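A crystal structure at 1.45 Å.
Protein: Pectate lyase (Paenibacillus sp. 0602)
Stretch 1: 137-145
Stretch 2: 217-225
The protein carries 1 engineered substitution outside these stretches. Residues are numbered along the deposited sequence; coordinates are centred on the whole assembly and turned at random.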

# COMPACT_ATOMS: atom_id res chain seq x y z
N GLU A 137 19.21 -7.80 -27.74
CA GLU A 137 20.28 -8.24 -28.64
C GLU A 137 20.29 -9.75 -28.66
O GLU A 137 19.68 -10.38 -27.82
CB GLU A 137 21.65 -7.67 -28.23
CG GLU A 137 22.19 -8.27 -26.92
CD GLU A 137 23.61 -7.84 -26.65
OE1 GLU A 137 24.11 -6.91 -27.35
OE2 GLU A 137 24.23 -8.42 -25.73
N TRP A 138 20.93 -10.30 -29.69
CA TRP A 138 21.06 -11.74 -29.87
C TRP A 138 21.89 -12.37 -28.75
O TRP A 138 22.88 -11.80 -28.29
CB TRP A 138 21.71 -11.94 -31.25
CG TRP A 138 22.06 -13.36 -31.62
CD1 TRP A 138 23.27 -13.98 -31.44
CD2 TRP A 138 21.21 -14.33 -32.26
NE1 TRP A 138 23.22 -15.26 -31.94
CE2 TRP A 138 21.97 -15.50 -32.45
CE3 TRP A 138 19.88 -14.31 -32.71
CZ2 TRP A 138 21.45 -16.66 -33.04
CZ3 TRP A 138 19.35 -15.46 -33.34
CH2 TRP A 138 20.14 -16.63 -33.48
N ASP A 139 21.48 -13.56 -28.33
CA ASP A 139 22.19 -14.25 -27.26
C ASP A 139 23.10 -15.39 -27.75
O ASP A 139 22.61 -16.50 -28.02
CB ASP A 139 21.20 -14.82 -26.26
CG ASP A 139 21.86 -15.68 -25.23
OD1 ASP A 139 23.06 -15.44 -24.90
OD2 ASP A 139 21.19 -16.64 -24.75
N GLU A 140 24.41 -15.13 -27.80
CA GLU A 140 25.38 -16.20 -27.93
C GLU A 140 25.80 -16.79 -26.59
O GLU A 140 25.95 -18.03 -26.47
CB GLU A 140 26.62 -15.72 -28.66
CG GLU A 140 26.39 -15.44 -30.14
CD GLU A 140 26.32 -16.69 -31.00
OE1 GLU A 140 26.92 -17.74 -30.62
OE2 GLU A 140 25.67 -16.64 -32.09
N SER A 141 26.00 -15.93 -25.59
CA SER A 141 26.60 -16.35 -24.32
C SER A 141 25.87 -17.49 -23.63
O SER A 141 26.50 -18.43 -23.12
CB SER A 141 26.69 -15.14 -23.38
OG SER A 141 27.33 -15.51 -22.17
N THR A 142 24.54 -17.43 -23.63
CA THR A 142 23.75 -18.49 -23.02
C THR A 142 22.92 -19.30 -24.02
O THR A 142 21.89 -19.88 -23.66
CB THR A 142 22.91 -17.99 -21.82
OG1 THR A 142 22.05 -16.91 -22.20
CG2 THR A 142 23.82 -17.46 -20.73
N LYS A 143 23.40 -19.30 -25.27
CA LYS A 143 22.98 -20.31 -26.26
C LYS A 143 21.49 -20.31 -26.51
O LYS A 143 20.89 -21.35 -26.75
CB LYS A 143 23.48 -21.70 -25.84
CG LYS A 143 25.01 -21.80 -25.80
CD LYS A 143 25.48 -23.20 -25.47
CE LYS A 143 26.96 -23.21 -25.16
NZ LYS A 143 27.75 -22.73 -26.32
N GLY A 144 20.90 -19.12 -26.50
CA GLY A 144 19.49 -18.98 -26.75
C GLY A 144 18.61 -18.89 -25.52
O GLY A 144 17.41 -18.64 -25.67
N ASP A 145 19.20 -19.08 -24.35
CA ASP A 145 18.45 -18.99 -23.09
C ASP A 145 18.17 -17.56 -22.60
O ASP A 145 17.30 -17.38 -21.76
CB ASP A 145 19.17 -19.74 -21.97
CG ASP A 145 19.15 -21.22 -22.18
OD1 ASP A 145 18.36 -21.70 -23.02
OD2 ASP A 145 19.94 -21.89 -21.49
N SER A 217 32.24 -15.22 -35.93
CA SER A 217 32.29 -14.57 -34.63
C SER A 217 31.07 -14.87 -33.78
O SER A 217 31.00 -14.45 -32.62
CB SER A 217 32.40 -13.07 -34.80
OG SER A 217 33.60 -12.72 -35.47
N TYR A 218 30.11 -15.58 -34.36
CA TYR A 218 28.84 -15.87 -33.68
C TYR A 218 28.50 -17.34 -33.85
O TYR A 218 27.77 -17.71 -34.78
CB TYR A 218 27.74 -14.96 -34.25
CG TYR A 218 28.11 -13.50 -34.19
CD1 TYR A 218 27.84 -12.74 -33.04
CD2 TYR A 218 28.72 -12.87 -35.26
CE1 TYR A 218 28.20 -11.41 -32.98
CE2 TYR A 218 29.08 -11.54 -35.21
CZ TYR A 218 28.82 -10.82 -34.07
OH TYR A 218 29.17 -9.48 -34.00
N PRO A 219 29.04 -18.19 -32.98
CA PRO A 219 28.94 -19.65 -33.21
C PRO A 219 27.52 -20.21 -33.31
O PRO A 219 27.28 -21.07 -34.18
CB PRO A 219 29.67 -20.25 -32.01
CG PRO A 219 30.52 -19.13 -31.46
CD PRO A 219 29.89 -17.84 -31.82
N MET A 220 26.59 -19.74 -32.48
CA MET A 220 25.22 -20.23 -32.59
C MET A 220 24.58 -19.81 -33.91
O MET A 220 24.00 -20.64 -34.60
CB MET A 220 24.38 -19.72 -31.42
CG MET A 220 22.94 -20.18 -31.50
SD MET A 220 22.11 -19.55 -30.05
CE MET A 220 20.43 -19.91 -30.48
N TYR A 221 24.66 -18.52 -34.23
CA TYR A 221 24.15 -18.03 -35.49
C TYR A 221 24.76 -18.80 -36.66
O TYR A 221 24.04 -19.27 -37.59
CB TYR A 221 24.41 -16.52 -35.62
CG TYR A 221 23.87 -15.97 -36.92
CD1 TYR A 221 22.52 -15.69 -37.06
CD2 TYR A 221 24.70 -15.78 -38.02
CE1 TYR A 221 22.00 -15.23 -38.26
CE2 TYR A 221 24.20 -15.30 -39.21
CZ TYR A 221 22.85 -15.01 -39.33
OH TYR A 221 22.32 -14.57 -40.52
N ASN A 222 26.08 -18.97 -36.61
CA ASN A 222 26.78 -19.72 -37.66
C ASN A 222 26.26 -21.15 -37.79
O ASN A 222 25.97 -21.63 -38.89
CB ASN A 222 28.29 -19.69 -37.38
CG ASN A 222 29.13 -20.20 -38.54
OD1 ASN A 222 28.92 -19.83 -39.69
ND2 ASN A 222 30.08 -21.07 -38.23
N TYR A 223 26.05 -21.82 -36.66
CA TYR A 223 25.51 -23.16 -36.69
C TYR A 223 24.10 -23.21 -37.30
O TYR A 223 23.79 -24.08 -38.10
CB TYR A 223 25.49 -23.72 -35.27
CG TYR A 223 24.98 -25.12 -35.21
CD1 TYR A 223 25.74 -26.18 -35.68
CD2 TYR A 223 23.70 -25.40 -34.70
CE1 TYR A 223 25.25 -27.48 -35.62
CE2 TYR A 223 23.20 -26.70 -34.64
CZ TYR A 223 23.97 -27.73 -35.13
OH TYR A 223 23.46 -29.02 -35.08
N LEU A 224 23.24 -22.28 -36.90
CA LEU A 224 21.89 -22.23 -37.44
C LEU A 224 21.87 -22.03 -38.95
O LEU A 224 21.01 -22.59 -39.64
CB LEU A 224 21.09 -21.12 -36.77
CG LEU A 224 20.90 -21.26 -35.26
CD1 LEU A 224 20.27 -19.96 -34.74
CD2 LEU A 224 20.01 -22.49 -34.96
N ARG A 225 22.78 -21.21 -39.47
CA ARG A 225 22.90 -20.97 -40.92
C ARG A 225 23.59 -22.10 -41.67
O ARG A 225 23.50 -22.19 -42.89
CB ARG A 225 23.70 -19.69 -41.15
CG ARG A 225 23.00 -18.40 -40.69
CD ARG A 225 21.91 -17.93 -41.65
NE ARG A 225 22.56 -17.42 -42.88
CZ ARG A 225 22.56 -18.09 -44.05
NH1 ARG A 225 21.90 -19.24 -44.20
NH2 ARG A 225 23.21 -17.57 -45.09

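Residues 137-145 form an irregular segment without helix or strand, shaped near its end by two overlapping turns: a type I turn from Glu140 to Lys143, closed by Lys143 N to Glu140 O at 3.1 Å, and a type I' turn from Thr142 to Asp145, closed by Asp145 N to Thr142 O at 2.9 Å. The second stretch is helical from Pro219 to Arg225, with Tyr218 at the N-cap position. The backbones come closest at Glu140 and Met220, whose CA atoms lie 6.2 Å apart, so the loop meets the first turn of the helix. Together the two stretches bury 378 Å².

The polar centre of the contact is the carboxylate of Glu140. Amides in the first turn of a helix have no preceding carbonyl within the helix to bind, and here two of them are served by this one side chain: Met220 N donates to Glu140 OE1 at 2.8 Å and Tyr221 N to Glu140 OE2 at 3.0 Å, both nearly linear. The negative charge also suits the positive end of the helix dipole. Pro219 N lies 3.2 Å from Glu140 OE1 but has no hydrogen to offer. Although the CA-to-CB bond of Glu140 points sideways, chi1 and chi2, both m, fold the chain so that its end reaches the helix. Trp138 NE1 steadies the carboxylate further, donating to Glu140 OE2 at 2.8 Å, and thereby links the polar contact to the apolar one beside it.

Trp138 points toward the helix and packs its six-membered ring against three residues. Leu224 CD1 meets the ring edge at Trp138 CH2, 3.6 Å away, while Met220 CG approaches Trp138 CZ2 obliquely at 4.1 Å. Tyr221 contributes its CB, 3.9 Å from Trp138 CZ2, and turns the edge of its ring toward the indole face, the two planes standing at 85°.

Met220, fully extended with all three chi angles t, runs from the helix toward the loop backbone. Its SD lies 3.7 Å from both Asp139 O and Lys143 C, and 3.8 Å from Gly144 N. Space is tight here: an ideal CB on Gly144 would sit 3.2 Å from Met220 CE and would also jam against the preceding carbonyl oxygen, so the backbone angles alone call for glycine.

Asp139 points away from the helix and organises the loop instead. Its OD1 accepts from Thr142 N at 2.8 Å and its OD2 from Thr142 OG1 at 2.7 Å, bracing the turns against which Met220 rests.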